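Local structure of glutathione S-transferase, N-terminal domain protein (Pseudomonas putida, 4NAX) at residues R171-A175 and E176-I180; V210-V213 and L214-L218. The protein probably acts as a glutathione transferase and binds one glutathione disulfide in each subunit. All coordinates share one frame; numbering follows the deposited sequence.

Interaction 1 (R171-A175 and E176-I180)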
loop_
_atom_site.group_PDB
_atom_site.type_symbol
_atom_site.label_atom_id
_atom_site.label_comp_id
_atom_site.label_asym_id
_atom_site.label_seq_id
_atom_site.Cartn_x
_atom_site.Cartn_y
_atom_site.Cartn_z
ATOM N N ARG A 171 18.159 -15.769 -4.111
ATOM C CA ARG A 171 18.151 -14.372 -4.577
ATOM C C ARG A 171 18.857 -13.465 -3.587
ATOM O O ARG A 171 18.876 -13.743 -2.389
ATOM C CB ARG A 171 16.726 -13.804 -4.616
ATOM C CG ARG A 171 15.699 -14.528 -5.425
ATOM C CD ARG A 171 14.501 -13.628 -5.479
ATOM N NE ARG A 171 14.811 -12.512 -6.349
ATOM C CZ ARG A 171 14.340 -12.387 -7.583
ATOM N NH1 ARG A 171 13.528 -13.315 -8.087
ATOM N NH2 ARG A 171 14.695 -11.347 -8.325
ATOM N N GLN A 172 19.345 -12.336 -4.084
ATOM C CA GLN A 172 19.874 -11.302 -3.207
ATOM C C GLN A 172 18.798 -10.344 -2.707
ATOM O O GLN A 172 18.852 -9.909 -1.561
ATOM C CB GLN A 172 20.972 -10.502 -3.921
ATOM C CG GLN A 172 22.147 -11.344 -4.379
ATOM C CD GLN A 172 22.727 -12.211 -3.274
ATOM O OE1 GLN A 172 22.875 -13.428 -3.428
ATOM N NE2 GLN A 172 23.069 -11.591 -2.165
ATOM N N TRP A 173 17.836 -10.011 -3.569
ATOM C CA TRP A 173 16.862 -8.959 -3.298
ATOM C C TRP A 173 15.486 -9.345 -3.827
ATOM O O TRP A 173 15.311 -10.386 -4.475
ATOM C CB TRP A 173 17.314 -7.616 -3.889
ATOM C CG TRP A 173 18.630 -7.115 -3.397
ATOM C CD1 TRP A 173 19.774 -6.976 -4.130
ATOM C CD2 TRP A 173 18.935 -6.623 -2.084
ATOM N NE1 TRP A 173 20.778 -6.469 -3.345
ATOM C CE2 TRP A 173 20.293 -6.235 -2.090
ATOM C CE3 TRP A 173 18.207 -6.510 -0.895
ATOM C CZ2 TRP A 173 20.933 -5.723 -0.961
ATOM C CZ3 TRP A 173 18.847 -5.988 0.238
ATOM C CH2 TRP A 173 20.195 -5.599 0.190
ATOM N N MET A 174 14.485 -8.531 -3.531
ATOM C CA MET A 174 13.128 -8.844 -3.982
ATOM C C MET A 174 13.001 -8.918 -5.502
ATOM O O MET A 174 12.338 -9.820 -6.047
ATOM C CB MET A 174 12.133 -7.825 -3.427
ATOM C CG MET A 174 11.981 -7.864 -1.910
ATOM S SD MET A 174 11.480 -9.449 -1.207
ATOM C CE MET A 174 9.821 -9.607 -1.861
ATOM N N ALA A 175 13.605 -7.953 -6.184
ATOM C CA ALA A 175 13.668 -7.936 -7.636
ATOM C C ALA A 175 15.115 -8.198 -8.060
ATOM O O ALA A 175 15.968 -8.482 -7.222
ATOM C CB ALA A 175 13.153 -6.616 -8.177
ATOM N N GLU A 176 15.392 -8.152 -9.362
ATOM C CA GLU A 176 16.723 -8.517 -9.857
ATOM C C GLU A 176 17.829 -7.593 -9.381
ATOM O O GLU A 176 18.979 -8.026 -9.241
ATOM C CB GLU A 176 16.721 -8.646 -11.386
ATOM C CG GLU A 176 15.919 -9.873 -11.835
ATOM C CD GLU A 176 15.708 -10.009 -13.332
ATOM O OE1 GLU A 176 15.996 -9.055 -14.081
ATOM O OE2 GLU A 176 15.224 -11.083 -13.764
ATOM N N GLU A 177 17.477 -6.337 -9.127
ATOM C CA GLU A 177 18.384 -5.385 -8.496
ATOM C C GLU A 177 17.766 -4.859 -7.208
ATOM O O GLU A 177 16.535 -4.779 -7.079
ATOM C CB GLU A 177 18.679 -4.197 -9.422
ATOM C CG GLU A 177 19.505 -4.531 -10.655
ATOM C CD GLU A 177 18.683 -5.174 -11.756
ATOM O OE1 GLU A 177 19.117 -6.218 -12.279
ATOM O OE2 GLU A 177 17.599 -4.648 -12.089
ATOM N N TYR A 178 18.624 -4.495 -6.256
ATOM C CA TYR A 178 18.211 -3.772 -5.063
ATOM C C TYR A 178 17.271 -2.645 -5.466
ATOM O O TYR A 178 17.515 -1.930 -6.439
ATOM C CB TYR A 178 19.446 -3.214 -4.361
ATOM C CG TYR A 178 19.196 -2.386 -3.108
ATOM C CD1 TYR A 178 18.578 -2.933 -2.001
ATOM C CD2 TYR A 178 19.634 -1.069 -3.032
ATOM C CE1 TYR A 178 18.404 -2.199 -0.836
ATOM C CE2 TYR A 178 19.468 -0.324 -1.886
ATOM C CZ TYR A 178 18.846 -0.885 -0.781
ATOM O OH TYR A 178 18.692 -0.165 0.390
ATOM N N SER A 179 16.172 -2.491 -4.738
ATOM C CA SER A 179 15.123 -1.576 -5.180
ATOM C C SER A 179 14.340 -1.004 -4.021
ATOM O O SER A 179 14.512 -1.385 -2.850
ATOM C CB SER A 179 14.136 -2.326 -6.080
ATOM O OG SER A 179 13.256 -3.155 -5.312
ATOM N N ILE A 180 13.430 -0.096 -4.376
ATOM C CA ILE A 180 12.480 0.439 -3.415
ATOM C C ILE A 180 11.645 -0.631 -2.710
ATOM O O ILE A 180 11.141 -0.370 -1.607
ATOM C CB ILE A 180 11.561 1.519 -4.037
ATOM C CG1 ILE A 180 10.739 0.998 -5.219
ATOM C CG2 ILE A 180 12.390 2.743 -4.393
ATOM C CD1 ILE A 180 9.777 2.037 -5.781
HETATM O O HOH W 1 14.622 -5.483 -5.294
#
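A single water holds A175, E177 and S179 together: it accepts from A175 N at 2.8 Å and from S179 OG at 2.7 Å, and donates to E177 O at 2.7 Å. The setting is the turn that leads into helix 180-193, with S179 as its N-cap. S179 OG also accepts from A181 N, while the D182 carboxylate takes S179 N on one oxygen and M174 N on the other. The D182 to S179 N bond is half of the capping box known at this helix in glutathione transferases; the hydroxyl, however, takes A181 N rather than D182 N. Beside the water, the chain doubles back to lay Y178 across W173. With chi1 at 178°, CG trans to the main-chain N, Y178 carries its ring at a slant over the indole face: Y178 CD1 sits over the W173 ring, 3.7 Å from W173 CD2, and Y178 CB makes a CH-pi contact over the five-membered ring. The pair is edge-to-face, the Y178 edge directed at the W173 six-membered ring, with the planes inclined at 51°. R220 adds a cation-pi contact to Y178, whose OH is hydrogen-bonded to E40 on helix 31-41. Replacing W173 with an alanine would probably open a gap beneath Y178 and take away the broad surface that steadies its ring. The backbone of W173 is tied separately: R171 NE donates to W173 O at 2.9 Å through a bent bond (135°), the carbonyl oxygen lying well off the guanidinium plane, and M174 O stands over one face of that guanidinium.

Interaction 2 (V210-V213 and L214-L218)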
loop_
_atom_site.group_PDB
_atom_site.type_symbol
_atom_site.label_atom_id
_atom_site.label_comp_id
_atom_site.label_asym_id
_atom_site.label_seq_id
_atom_site.Cartn_x
_atom_site.Cartn_y
_atom_site.Cartn_z
ATOM N N VAL A 210 15.090 -14.576 4.830
ATOM C CA VAL A 210 14.774 -13.240 5.330
ATOM C C VAL A 210 15.898 -12.732 6.240
ATOM O O VAL A 210 16.307 -11.578 6.145
ATOM C CB VAL A 210 13.440 -13.222 6.083
ATOM C CG1 VAL A 210 13.144 -11.830 6.611
ATOM C CG2 VAL A 210 12.297 -13.673 5.177
ATOM N N GLN A 211 16.419 -13.603 7.115
ATOM C CA GLN A 211 17.527 -13.221 7.994
ATOM C C GLN A 211 18.752 -12.792 7.194
ATOM O O GLN A 211 19.386 -11.785 7.500
ATOM C CB GLN A 211 17.931 -14.384 8.891
ATOM C CG GLN A 211 16.945 -14.718 9.989
ATOM C CD GLN A 211 17.309 -16.005 10.700
ATOM O OE1 GLN A 211 16.445 -16.825 11.004
ATOM N NE2 GLN A 211 18.601 -16.198 10.943
ATOM N N ARG A 212 19.086 -13.574 6.173
ATOM C CA ARG A 212 20.239 -13.286 5.336
ATOM C C ARG A 212 20.117 -11.932 4.647
ATOM O O ARG A 212 21.054 -11.127 4.658
ATOM C CB ARG A 212 20.424 -14.389 4.299
ATOM C CG ARG A 212 21.439 -14.092 3.211
ATOM C CD ARG A 212 21.611 -15.289 2.283
ATOM N NE ARG A 212 20.342 -15.624 1.625
ATOM C CZ ARG A 212 19.854 -14.999 0.557
ATOM N NH1 ARG A 212 20.522 -14.015 -0.025
ATOM N NH2 ARG A 212 18.675 -15.349 0.071
ATOM N N VAL A 213 18.971 -11.687 4.026
ATOM C CA VAL A 213 18.788 -10.451 3.264
ATOM C C VAL A 213 18.655 -9.237 4.209
ATOM O O VAL A 213 19.206 -8.167 3.928
ATOM C CB VAL A 213 17.626 -10.586 2.268
ATOM C CG1 VAL A 213 17.412 -9.280 1.526
ATOM C CG2 VAL A 213 17.941 -11.702 1.281
ATOM N N LEU A 214 17.980 -9.418 5.343
ATOM C CA LEU A 214 17.925 -8.365 6.349
ATOM C C LEU A 214 19.323 -7.957 6.803
ATOM O O LEU A 214 19.649 -6.769 6.893
ATOM C CB LEU A 214 17.096 -8.793 7.548
ATOM C CG LEU A 214 17.069 -7.796 8.709
ATOM C CD1 LEU A 214 16.398 -6.489 8.289
ATOM C CD2 LEU A 214 16.346 -8.398 9.911
ATOM N N ALA A 215 20.163 -8.944 7.099
ATOM C CA ALA A 215 21.541 -8.628 7.504
ATOM C C ALA A 215 22.279 -7.855 6.402
ATOM O O ALA A 215 22.971 -6.873 6.678
ATOM C CB ALA A 215 22.305 -9.884 7.889
ATOM N N ASN A 216 22.118 -8.275 5.151
ATOM C CA ASN A 216 22.766 -7.580 4.052
ATOM C C ASN A 216 22.268 -6.111 3.953
ATOM O O ASN A 216 23.037 -5.176 3.728
ATOM C CB ASN A 216 22.476 -8.252 2.705
ATOM C CG ASN A 216 23.050 -9.647 2.564
ATOM O OD1 ASN A 216 22.636 -10.387 1.642
ATOM N ND2 ASN A 216 23.996 -10.020 3.411
ATOM N N PHE A 217 20.965 -5.926 4.107
ATOM C CA PHE A 217 20.338 -4.614 4.065
ATOM C C PHE A 217 20.936 -3.703 5.146
ATOM O O PHE A 217 21.336 -2.561 4.875
ATOM C CB PHE A 217 18.842 -4.789 4.294
ATOM C CG PHE A 217 18.045 -3.504 4.244
ATOM C CD1 PHE A 217 17.736 -2.904 3.033
ATOM C CD2 PHE A 217 17.575 -2.922 5.400
ATOM C CE1 PHE A 217 16.969 -1.752 2.987
ATOM C CE2 PHE A 217 16.797 -1.784 5.368
ATOM C CZ PHE A 217 16.477 -1.196 4.154
ATOM N N LEU A 218 21.042 -4.232 6.362
ATOM C CA LEU A 218 21.486 -3.431 7.492
ATOM C C LEU A 218 22.976 -3.078 7.422
ATOM O O LEU A 218 23.419 -2.144 8.072
ATOM C CB LEU A 218 21.131 -4.117 8.819
ATOM C CG LEU A 218 19.636 -4.247 9.104
ATOM C CD1 LEU A 218 19.393 -5.108 10.331
ATOM C CD2 LEU A 218 18.968 -2.896 9.252
HETATM O O HOH W 2 23.246 -12.959 0.237
#
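R212 and N216, one helical turn apart, meet through backbone and through water on helix 208-219. The main-chain bonds come first: four successive i to i+4 hydrogen bonds, L214 N to V210 O (2.8 Å), A215 N to Q211 O (3.0 Å), N216 N to R212 O (3.1 Å) and F217 N to V213 O (2.9 Å), all fairly straight, carry the alpha-helix through this stretch without a break. The side-chain polar contact is indirect. One water accepts from R212 NH1 at 2.9 Å, approaching at the guanidinium edge, and donates to N216 OD1 at 3.0 Å. R212 reaches it with CG anti to the backbone N (chi1 170°) and a bend at chi3, which swings the guanidinium round until its plane stands 64° from the N216 amide. On the same group, NH2 forms a salt bridge with E209. Apolar contacts begin at the guanidinium itself: V213 CG2 rests 3.5 Å above its plane, toward the rim. Away from it, the buried V210, V213 and F217 turn to helix 180-193 and touch V189, F186 and P187 respectively. The result is an amphipathic helix. Its buried side is aliphatic and aromatic, whereas the arginine, flanked by a valine methyl on one face and bonded to carboxylate and water round its rim, is likely to keep its charge, with the bridging water presenting a hydrogen to the amide oxygen of N216.

Overall arrangement
Both contacts belong to the all-helical C-terminal part of the subunit, and their centres lie 12 Å apart. Interaction 1 comes first along the chain, in the loop between helices 148-168 and 180-193; interaction 2 follows on helix 208-219. They touch directly: R212 NH1 probably donates to R171 O at 2.9 Å, V213 CG1 packs on W173 CE3 at 3.8 Å, and F217 CE1 meets Y178 OH at 3.5 Å. The loop thus lies against helix 208-219 while its end starts helix 180-193, which packs on that same helix. Through E40, residues 176-180 also reach helix 31-41 of the thioredoxin-like N-terminal domain, joining the two halves of the subunit.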